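Ribonuclease J (PDB 5HAB) is an archaeal beta-CASP exoribonuclease of the metallo-beta-lactamase superfamily that degrades RNA, probably by metal-dependent hydrolysis. Local coordinates at residues P128-Q137 and R297-Y307. The protein carries 1 engineered substitution. Residues are numbered along the deposited sequence; the frame is centred on the assembly and turned at random.
Sequences PYTTALIKHQ and RYVGTAYQLGY
Part of the seam between the metallo-beta-lactamase and beta-CASP parts of this RNase J is a helix-helix packing in which Tyr129 of helix 128-138 reaches across to the backbone of Tyr298 on helix 293-304. The axes of segments 128-137 and 297-304 run at 132° and approach to 10.2 Å, a separation bridged mainly by side chains. The Tyr129 ring lies beside its carbonyl carbon, trans to N (chi1 -175°), which carries the phenol end across to the neighbouring helix, and its OH donates a 2.8 Å hydrogen bond to Tyr298 O. That oxygen already accepts the helical bond from Ala302 N; the hydroxyl arrives above the carbonyl plane, from the opposite face, so two donors grip one carbonyl without breaking the helix. Ala302 CB lies 3.6 Å from Tyr129 CE1, and the edge of the Tyr129 ring is turned to the face of Tyr307 in an offset edge-to-face pair, planes at 67°. A Schellman motif at Gly306 ends the second helix just before Tyr307. Farther along, both methyls of Leu133 meet the Tyr298 ring, CD2 lying 3.6 Å from Tyr298 CD1, while Ala132 CB touches both Thr301 CG2 and Leu305 CD2. Tyr298 also packs on a phosphate of the bound RNA, so the contact lies beside it. Behind the seam, helix 128-138 rests on strand 150-152 and helix 107-110, whereas Ile271 of helix 271-283 touches both Tyr129 and Ala302.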
# COMPACT_ATOMS: atom_id res chain seq x y z
N PRO B 128 -32.47 10.73 -24.35
CA PRO B 128 -33.51 9.70 -24.48
C PRO B 128 -33.36 8.52 -23.53
O PRO B 128 -34.31 8.20 -22.81
CB PRO B 128 -33.35 9.26 -25.94
CG PRO B 128 -32.93 10.50 -26.64
CD PRO B 128 -32.06 11.27 -25.66
N TYR B 129 -32.20 7.88 -23.52
CA TYR B 129 -31.98 6.74 -22.63
C TYR B 129 -32.10 7.16 -21.17
O TYR B 129 -32.79 6.51 -20.37
CB TYR B 129 -30.61 6.11 -22.90
CG TYR B 129 -30.37 4.85 -22.11
CD1 TYR B 129 -31.15 3.72 -22.31
CD2 TYR B 129 -29.36 4.78 -21.16
CE1 TYR B 129 -30.94 2.56 -21.59
CE2 TYR B 129 -29.13 3.62 -20.44
CZ TYR B 129 -29.93 2.52 -20.65
OH TYR B 129 -29.71 1.36 -19.93
N THR B 130 -31.43 8.26 -20.83
CA THR B 130 -31.49 8.81 -19.48
C THR B 130 -32.92 9.14 -19.08
O THR B 130 -33.35 8.80 -17.98
CB THR B 130 -30.65 10.09 -19.35
OG1 THR B 130 -29.35 9.87 -19.91
CG2 THR B 130 -30.51 10.49 -17.90
N THR B 131 -33.64 9.80 -19.98
CA THR B 131 -35.03 10.16 -19.72
C THR B 131 -35.85 8.91 -19.44
O THR B 131 -36.66 8.89 -18.52
CB THR B 131 -35.69 10.91 -20.89
OG1 THR B 131 -35.64 10.09 -22.07
CG2 THR B 131 -34.98 12.23 -21.17
N ALA B 132 -35.63 7.87 -20.23
CA ALA B 132 -36.33 6.61 -20.03
C ALA B 132 -36.05 6.04 -18.64
O ALA B 132 -36.97 5.59 -17.96
CB ALA B 132 -35.95 5.60 -21.10
N LEU B 133 -34.79 6.06 -18.22
CA LEU B 133 -34.43 5.51 -16.91
C LEU B 133 -35.03 6.32 -15.77
O LEU B 133 -35.47 5.77 -14.75
CB LEU B 133 -32.92 5.44 -16.75
CG LEU B 133 -32.20 4.45 -17.66
CD1 LEU B 133 -30.72 4.76 -17.68
CD2 LEU B 133 -32.46 3.02 -17.22
N ILE B 134 -35.03 7.64 -15.94
CA ILE B 134 -35.63 8.53 -14.94
C ILE B 134 -37.13 8.26 -14.86
O ILE B 134 -37.67 8.14 -13.76
CB ILE B 134 -35.34 10.01 -15.24
CG1 ILE B 134 -33.85 10.30 -15.13
CG2 ILE B 134 -36.11 10.89 -14.27
CD1 ILE B 134 -33.49 11.71 -15.56
N LYS B 135 -37.80 8.16 -16.00
CA LYS B 135 -39.23 7.85 -15.99
C LYS B 135 -39.53 6.52 -15.30
O LYS B 135 -40.39 6.45 -14.42
CB LYS B 135 -39.83 7.82 -17.40
CG LYS B 135 -39.91 9.16 -18.08
CD LYS B 135 -40.59 9.03 -19.43
CE LYS B 135 -40.49 10.32 -20.21
NZ LYS B 135 -41.06 10.19 -21.58
N HIS B 136 -38.81 5.48 -15.71
CA HIS B 136 -39.03 4.16 -15.13
C HIS B 136 -38.78 4.18 -13.63
O HIS B 136 -39.39 3.42 -12.88
CB HIS B 136 -38.14 3.11 -15.81
CG HIS B 136 -38.53 2.83 -17.23
ND1 HIS B 136 -37.80 1.99 -18.05
CD2 HIS B 136 -39.56 3.28 -17.98
CE1 HIS B 136 -38.37 1.95 -19.25
NE2 HIS B 136 -39.45 2.72 -19.22
N GLN B 137 -37.88 5.05 -13.19
CA GLN B 137 -37.56 5.13 -11.77
C GLN B 137 -38.62 5.90 -10.99
O GLN B 137 -39.03 5.48 -9.90
CB GLN B 137 -36.18 5.75 -11.57
CG GLN B 137 -35.88 6.17 -10.16
CD GLN B 137 -34.43 6.58 -9.99
OE1 GLN B 137 -34.08 7.74 -10.17
NE2 GLN B 137 -33.58 5.62 -9.64
N ARG B 297 -34.12 -4.23 -16.59
CA ARG B 297 -34.39 -2.79 -16.61
C ARG B 297 -33.48 -2.07 -17.62
O ARG B 297 -33.96 -1.59 -18.65
CB ARG B 297 -34.20 -2.19 -15.21
CG ARG B 297 -34.45 -0.69 -15.11
CD ARG B 297 -35.92 -0.31 -15.24
NE ARG B 297 -36.72 -0.73 -14.09
CZ ARG B 297 -36.96 0.04 -13.03
NH1 ARG B 297 -36.49 1.27 -12.98
NH2 ARG B 297 -37.69 -0.43 -12.02
N TYR B 298 -32.18 -2.02 -17.34
CA TYR B 298 -31.25 -1.24 -18.15
C TYR B 298 -31.06 -1.77 -19.58
O TYR B 298 -31.13 -1.00 -20.55
CB TYR B 298 -29.88 -1.17 -17.46
CG TYR B 298 -29.84 -0.27 -16.24
CD1 TYR B 298 -29.53 1.08 -16.37
CD2 TYR B 298 -30.12 -0.76 -14.97
CE1 TYR B 298 -29.50 1.92 -15.27
CE2 TYR B 298 -30.08 0.07 -13.86
CZ TYR B 298 -29.77 1.41 -14.02
OH TYR B 298 -29.73 2.25 -12.93
N VAL B 299 -30.81 -3.07 -19.71
CA VAL B 299 -30.53 -3.64 -21.02
C VAL B 299 -31.81 -3.67 -21.84
O VAL B 299 -31.80 -3.33 -23.02
CB VAL B 299 -29.89 -5.03 -20.90
CG1 VAL B 299 -29.49 -5.54 -22.27
CG2 VAL B 299 -28.68 -4.98 -19.99
N GLY B 300 -32.91 -4.08 -21.20
CA GLY B 300 -34.21 -4.05 -21.84
C GLY B 300 -34.54 -2.67 -22.40
O GLY B 300 -34.85 -2.54 -23.58
N THR B 301 -34.44 -1.66 -21.54
CA THR B 301 -34.68 -0.28 -21.96
C THR B 301 -33.78 0.12 -23.12
O THR B 301 -34.25 0.72 -24.10
CB THR B 301 -34.47 0.72 -20.81
OG1 THR B 301 -35.35 0.39 -19.72
CG2 THR B 301 -34.76 2.14 -21.27
N ALA B 302 -32.49 -0.21 -23.03
CA ALA B 302 -31.55 0.14 -24.09
C ALA B 302 -31.93 -0.51 -25.42
O ALA B 302 -31.73 0.06 -26.49
CB ALA B 302 -30.13 -0.26 -23.70
N TYR B 303 -32.51 -1.70 -25.33
CA TYR B 303 -32.92 -2.45 -26.50
C TYR B 303 -34.17 -1.83 -27.14
O TYR B 303 -34.20 -1.59 -28.35
CB TYR B 303 -33.19 -3.91 -26.12
CG TYR B 303 -33.81 -4.76 -27.21
CD1 TYR B 303 -33.15 -4.96 -28.41
CD2 TYR B 303 -35.04 -5.37 -27.02
CE1 TYR B 303 -33.71 -5.73 -29.41
CE2 TYR B 303 -35.61 -6.15 -28.01
CZ TYR B 303 -34.94 -6.32 -29.21
OH TYR B 303 -35.50 -7.10 -30.20
N GLN B 304 -35.17 -1.54 -26.31
CA GLN B 304 -36.42 -0.93 -26.77
C GLN B 304 -36.19 0.39 -27.50
O GLN B 304 -36.88 0.68 -28.48
CB GLN B 304 -37.37 -0.72 -25.59
CG GLN B 304 -37.78 -2.01 -24.90
CD GLN B 304 -38.70 -1.78 -23.71
OE1 GLN B 304 -39.54 -0.87 -23.72
NE2 GLN B 304 -38.55 -2.60 -22.67
N LEU B 305 -35.23 1.18 -27.04
CA LEU B 305 -34.98 2.49 -27.64
C LEU B 305 -33.96 2.39 -28.77
O LEU B 305 -33.58 3.40 -29.37
CB LEU B 305 -34.50 3.51 -26.60
CG LEU B 305 -35.51 4.11 -25.61
CD1 LEU B 305 -36.21 3.08 -24.75
CD2 LEU B 305 -34.81 5.14 -24.73
N GLY B 306 -33.53 1.17 -29.07
CA GLY B 306 -32.67 0.93 -30.21
C GLY B 306 -31.21 1.28 -30.04
O GLY B 306 -30.53 1.59 -31.02
N TYR B 307 -30.71 1.23 -28.81
CA TYR B 307 -29.29 1.50 -28.57
C TYR B 307 -28.44 0.25 -28.78
O TYR B 307 -27.29 0.34 -29.23
CB TYR B 307 -29.08 2.08 -27.17
CG TYR B 307 -29.49 3.53 -27.07
CD1 TYR B 307 -28.65 4.54 -27.51
CD2 TYR B 307 -30.71 3.89 -26.52
CE1 TYR B 307 -29.01 5.87 -27.42
CE2 TYR B 307 -31.09 5.22 -26.42
CZ TYR B 307 -30.23 6.21 -26.88
OH TYR B 307 -30.59 7.53 -26.79